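Local coordinates for uncharacterized protein (Pseudomonas syringae pv. tomato, PDB 3K4I) that is of unknown function but belongs to the aldolase/RraA family, assembles as a trimer and is modelled with magnesium ions, at residues G39-I44 with G115-G120; Q61-D66 with R148-A153. One frame throughout, in Å; residues are numbered along the deposited sequence.

Contact 1 (G39-I44 with G115-G120)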
loop_
_atom_site.group_PDB
_atom_site.type_symbol
_atom_site.label_atom_id
_atom_site.label_comp_id
_atom_site.label_asym_id
_atom_site.label_seq_id
_atom_site.Cartn_x
_atom_site.Cartn_y
_atom_site.Cartn_z
ATOM N N GLY C 39 -16.460 5.890 -13.711
ATOM C CA GLY C 39 -16.906 4.918 -12.713
ATOM C C GLY C 39 -15.916 4.634 -11.606
ATOM O O GLY C 39 -16.268 4.017 -10.626
ATOM N N GLY C 40 -14.671 5.072 -11.755
ATOM C CA GLY C 40 -13.640 4.714 -10.759
ATOM C C GLY C 40 -13.697 5.501 -9.473
ATOM O O GLY C 40 -14.030 6.690 -9.485
ATOM N N LEU C 41 -13.404 4.822 -8.367
ATOM C CA LEU C 41 -13.348 5.459 -7.048
ATOM C C LEU C 41 -11.876 5.675 -6.665
ATOM O O LEU C 41 -11.224 4.789 -6.093
ATOM C CB LEU C 41 -14.084 4.588 -6.008
ATOM C CG LEU C 41 -15.595 4.352 -6.258
ATOM C CD1 LEU C 41 -16.180 3.524 -5.150
ATOM C CD2 LEU C 41 -16.335 5.681 -6.288
ATOM N N PRO C 42 -11.320 6.868 -6.969
ATOM C CA PRO C 42 -9.855 6.954 -6.788
ATOM C C PRO C 42 -9.490 6.920 -5.304
ATOM O O PRO C 42 -10.238 7.423 -4.493
ATOM C CB PRO C 42 -9.485 8.297 -7.426
ATOM C CG PRO C 42 -10.750 9.098 -7.367
ATOM C CD PRO C 42 -11.915 8.142 -7.407
ATOM N N GLY C 43 -8.377 6.276 -4.978
ATOM C CA GLY C 43 -7.960 6.193 -3.594
ATOM C C GLY C 43 -8.548 5.056 -2.792
ATOM O O GLY C 43 -8.089 4.811 -1.695
ATOM N N ILE C 44 -9.548 4.347 -3.333
ATOM C CA ILE C 44 -10.124 3.204 -2.619
ATOM C C ILE C 44 -9.420 1.912 -3.089
ATOM O O ILE C 44 -9.759 1.341 -4.128
ATOM C CB ILE C 44 -11.683 3.131 -2.699
ATOM C CG1 ILE C 44 -12.317 4.415 -2.140
ATOM C CG2 ILE C 44 -12.211 1.899 -1.884
ATOM C CD1 ILE C 44 -13.823 4.414 -1.979
ATOM N N GLY C 115 -18.127 -8.486 -0.742
ATOM C CA GLY C 115 -17.000 -7.602 -0.502
ATOM C C GLY C 115 -17.468 -6.297 0.130
ATOM O O GLY C 115 -18.680 -6.018 0.234
ATOM N N THR C 116 -16.506 -5.496 0.533
ATOM C CA THR C 116 -16.791 -4.221 1.176
ATOM C C THR C 116 -15.877 -3.173 0.592
ATOM O O THR C 116 -14.659 -3.378 0.519
ATOM C CB THR C 116 -16.607 -4.300 2.708
ATOM O OG1 THR C 116 -17.565 -5.225 3.215
ATOM C CG2 THR C 116 -16.919 -2.968 3.343
ATOM N N VAL C 117 -16.486 -2.061 0.193
ATOM C CA VAL C 117 -15.785 -0.919 -0.401
ATOM C C VAL C 117 -15.968 0.220 0.597
ATOM O O VAL C 117 -17.113 0.518 0.944
ATOM C CB VAL C 117 -16.450 -0.547 -1.731
ATOM C CG1 VAL C 117 -15.850 0.712 -2.295
ATOM C CG2 VAL C 117 -16.309 -1.685 -2.714
ATOM N N ILE C 118 -14.880 0.887 1.008
ATOM C CA ILE C 118 -14.954 1.915 2.057
ATOM C C ILE C 118 -14.313 3.238 1.683
ATOM O O ILE C 118 -13.113 3.300 1.389
ATOM C CB ILE C 118 -14.335 1.437 3.398
ATOM C CG1 ILE C 118 -14.891 0.070 3.792
ATOM C CG2 ILE C 118 -14.636 2.429 4.504
ATOM C CD1 ILE C 118 -14.210 -0.537 5.001
ATOM N N ASP C 119 -15.140 4.282 1.725
ATOM C CA ASP C 119 -14.672 5.667 1.624
ATOM C C ASP C 119 -14.310 6.034 3.066
ATOM O O ASP C 119 -15.069 6.691 3.767
ATOM C CB ASP C 119 -15.788 6.540 1.027
ATOM C CG ASP C 119 -15.523 8.043 1.159
ATOM O OD1 ASP C 119 -14.370 8.443 1.054
ATOM O OD2 ASP C 119 -16.506 8.789 1.368
ATOM N N GLY C 120 -13.128 5.592 3.485
ATOM C CA GLY C 120 -12.769 5.526 4.878
ATOM C C GLY C 120 -11.799 4.379 5.071
ATOM O O GLY C 120 -11.196 3.896 4.111
#
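Ile44 and Leu41, at the two ends of a type II beta turn, lay their side chains against strand 115-119 in the buried interior of this aldolase/RraA-type subunit. The turn is closed by Ile44 N donating to Leu41 O at 3.3 Å. Gly43 sits at its third position with a positive phi of 86°, where a side chain would collide with the carbonyl oxygen of Pro42.

The contact between the segments is apolar and small, 169 Å² in all. Val117 CG1 is shared by both turn residues: Ile44 CG2 lies 3.8 Å from it and Leu41 CD1 lies 4.0 Å from it, each side chain crossing that of Val117 at about a right angle. With CG1 anti to its own backbone N (chi1 174°), Val117 extends this one methyl to both partners. Strand 177-181 adds Cys178 beside Ile44 and Val117, and Ile160 of strand 158-160 packs on Leu41, Ile44 and Asp119.

The carboxylate of Asp119, the centre of an inverse gamma turn, has its partners outside the two segments: OD2 is hydrogen-bonded to Ser90 OG and OD1 forms a salt bridge with Arg138 NE. Arg138 NH1 also bonds Pro42 O, so one guanidinium joins the turn to the strand's carboxylate. Gly40 N donates to Gln143 OE1 of the second subunit.

Of the Asp119 side chain it is CB that comes near Ile44 CD1. That methyl, carried on by an extended chi2 of -172°, stops 3.6 Å from Ile118 O and 3.9 Å from Asp119 CA.

Contact 2 (Q61-D66 with R148-A153); sequences QYQPVD and RTQLKA
Gln61, Tyr62 and Gln63 pair with Ala153, Leu151 and Gln150 as antiparallel strands at the surface of the subunit, where strand 53-63 runs beside strand 150-154. A classic beta bulge shifts the register by one: Gln61 O accepts from both Lys152 N (2.8 Å) and Ala153 N (3.3 Å), each donor in the carbonyl plane. Gln61 N returns a bond to Ala153 O, and Gln63 and Gln150 exchange two more.

Gln63 (chi1 69°) and Gln150 (chi1 79°) both place CG between backbone N and carbonyl carbon, and both chains run extended from there. Gln150 NE2 donates to Gln63 OE1 at 3.1 Å, with the oxygen near the plane of the donating amide but the donor above the plane of the accepting one; the amides are turned 61° apart. Gln150 OE1 takes Asp66 N at 2.9 Å through a nearly straight N-H, again from above the carbonyl plane, so one amide bridges the strand and the loop beyond it. Gln63 NE2 is 3.5 Å from Lys152 CD, and a water accepts from both Gln63 NE2 and Lys152 NZ.

Tyr62 takes Leu151 CD2 over one ring face, 3.9 Å from the centroid and displaced toward the rim, a CH-pi contact between side chains that point the same way. Tyr62 CB lies 3.4 Å from Thr149 OG1, whose bond goes to Asn91.

Arg148 forms salt bridges with Asp38 and Asp33 of the third subunit, the latter on its helix 25-33. Tyr62 packs on Asn91 and Val99, and its backbone is bonded to Ser90 of the parallel strand 85-90.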
loop_
_atom_site.group_PDB
_atom_site.type_symbol
_atom_site.label_atom_id
_atom_site.label_comp_id
_atom_site.label_asym_id
_atom_site.label_seq_id
_atom_site.Cartn_x
_atom_site.Cartn_y
_atom_site.Cartn_z
ATOM N N GLN C 61 -24.261 5.056 4.868
ATOM C CA GLN C 61 -23.790 6.433 5.065
ATOM C C GLN C 61 -23.641 6.742 6.557
ATOM O O GLN C 61 -24.592 6.540 7.325
ATOM C CB GLN C 61 -24.779 7.418 4.434
ATOM C CG GLN C 61 -24.413 8.902 4.690
ATOM C CD GLN C 61 -23.142 9.262 3.958
ATOM O OE1 GLN C 61 -22.108 9.637 4.579
ATOM N NE2 GLN C 61 -23.167 9.103 2.652
ATOM N N TYR C 62 -22.462 7.240 6.951
ATOM C CA TYR C 62 -22.147 7.621 8.346
ATOM C C TYR C 62 -22.245 9.143 8.481
ATOM O O TYR C 62 -22.378 9.856 7.480
ATOM C CB TYR C 62 -20.736 7.156 8.765
ATOM C CG TYR C 62 -20.678 5.656 8.955
ATOM C CD1 TYR C 62 -20.847 5.077 10.216
ATOM C CD2 TYR C 62 -20.459 4.835 7.869
ATOM C CE1 TYR C 62 -20.832 3.690 10.388
ATOM C CE2 TYR C 62 -20.428 3.446 8.020
ATOM C CZ TYR C 62 -20.624 2.897 9.295
ATOM O OH TYR C 62 -20.575 1.530 9.426
ATOM N N GLN C 63 -22.259 9.604 9.726
ATOM C CA GLN C 63 -22.371 11.038 10.044
ATOM C C GLN C 63 -21.698 11.290 11.387
ATOM O O GLN C 63 -21.386 10.351 12.117
ATOM C CB GLN C 63 -23.842 11.466 10.088
ATOM C CG GLN C 63 -24.614 10.866 11.290
ATOM C CD GLN C 63 -26.107 11.151 11.302
ATOM O OE1 GLN C 63 -26.852 10.441 11.967
ATOM N NE2 GLN C 63 -26.544 12.199 10.607
ATOM N N PRO C 64 -21.503 12.562 11.740
ATOM C CA PRO C 64 -20.946 12.794 13.069
ATOM C C PRO C 64 -21.790 12.207 14.200
ATOM O O PRO C 64 -23.027 12.140 14.105
ATOM C CB PRO C 64 -20.903 14.340 13.172
ATOM C CG PRO C 64 -20.762 14.772 11.731
ATOM C CD PRO C 64 -21.630 13.802 10.954
ATOM N N VAL C 65 -21.110 11.840 15.291
ATOM C CA VAL C 65 -21.780 11.429 16.501
ATOM C C VAL C 65 -22.742 12.502 16.994
ATOM O O VAL C 65 -22.420 13.697 17.061
ATOM C CB VAL C 65 -20.794 11.102 17.630
ATOM C CG1 VAL C 65 -21.555 10.783 18.925
ATOM C CG2 VAL C 65 -19.900 9.926 17.223
ATOM N N ASP C 66 -23.927 12.038 17.349
ATOM C CA ASP C 66 -24.859 12.881 18.050
ATOM C C ASP C 66 -25.507 12.055 19.171
ATOM O O ASP C 66 -25.155 12.219 20.341
ATOM C CB ASP C 66 -25.862 13.495 17.072
ATOM C CG ASP C 66 -27.071 14.090 17.772
ATOM O OD1 ASP C 66 -27.152 13.991 19.022
ATOM O OD2 ASP C 66 -27.943 14.641 17.066
ATOM N N ARG C 148 -17.040 7.906 17.619
ATOM C CA ARG C 148 -16.279 8.651 16.615
ATOM C C ARG C 148 -17.108 8.992 15.387
ATOM O O ARG C 148 -17.031 10.089 14.833
ATOM C CB ARG C 148 -14.998 7.907 16.219
ATOM C CG ARG C 148 -13.993 7.786 17.374
ATOM C CD ARG C 148 -12.617 7.275 16.913
ATOM N NE ARG C 148 -11.632 7.333 17.998
ATOM C CZ ARG C 148 -11.462 6.366 18.896
ATOM N NH1 ARG C 148 -12.188 5.260 18.832
ATOM N NH2 ARG C 148 -10.561 6.503 19.855
ATOM N N THR C 149 -17.909 8.030 14.961
ATOM C CA THR C 149 -18.808 8.216 13.827
ATOM C C THR C 149 -20.029 7.353 14.108
ATOM O O THR C 149 -19.954 6.484 14.970
ATOM C CB THR C 149 -18.135 7.841 12.475
ATOM O OG1 THR C 149 -18.948 8.328 11.399
ATOM C CG2 THR C 149 -17.926 6.343 12.341
ATOM N N GLN C 150 -21.163 7.646 13.464
ATOM C CA GLN C 150 -22.381 6.880 13.687
ATOM C C GLN C 150 -23.165 6.689 12.397
ATOM O O GLN C 150 -23.060 7.487 11.466
ATOM C CB GLN C 150 -23.271 7.520 14.764
ATOM C CG GLN C 150 -24.075 8.683 14.271
ATOM C CD GLN C 150 -24.959 9.324 15.325
ATOM O OE1 GLN C 150 -24.642 9.329 16.533
ATOM N NE2 GLN C 150 -26.052 9.917 14.864
ATOM N N LEU C 151 -23.909 5.588 12.322
ATOM C CA LEU C 151 -24.747 5.349 11.153
ATOM C C LEU C 151 -25.824 6.412 11.000
ATOM O O LEU C 151 -26.484 6.793 11.982
ATOM C CB LEU C 151 -25.425 3.981 11.258
ATOM C CG LEU C 151 -24.451 2.852 11.042
ATOM C CD1 LEU C 151 -24.979 1.565 11.663
ATOM C CD2 LEU C 151 -24.201 2.672 9.545
ATOM N N LYS C 152 -25.993 6.887 9.772
ATOM C CA LYS C 152 -27.043 7.840 9.443
ATOM C C LYS C 152 -28.169 7.075 8.754
ATOM O O LYS C 152 -29.306 7.129 9.192
ATOM C CB LYS C 152 -26.554 8.965 8.528
ATOM C CG LYS C 152 -27.681 9.904 8.110
ATOM C CD LYS C 152 -27.128 11.085 7.295
ATOM C CE LYS C 152 -28.116 12.241 7.286
ATOM N NZ LYS C 152 -27.605 13.388 6.456
ATOM N N ALA C 153 -27.816 6.350 7.705
ATOM C CA ALA C 153 -28.816 5.685 6.872
ATOM C C ALA C 153 -28.162 4.611 6.016
ATOM O O ALA C 153 -26.994 4.715 5.668
ATOM C CB ALA C 153 -29.510 6.684 5.978
HETATM O O HOH W 1 -25.364 14.139 8.451
#

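Overall arrangement
Contacts 1 and 2 belong to the same mixed sheet, their centres 18 Å apart and their nearest atoms about 7 Å apart, without touching. Strand 85-90 runs between them, parallel to strand 53-63 of contact 2 and to strand 115-119 of contact 1. Its residue Ser90 is a partner of both contacts; Val99 likewise packs on Tyr62 and Ile118. The centre of contact 1, which is buried, is about 6 Å from the centre of the chain, and that of the peripheral contact 2 about 21 Å. Contact 1 reaches the second subunit of the trimer and contact 2 the third. A magnesium ion lies about 14 Å from the Arg148 side chain, too far for coordination.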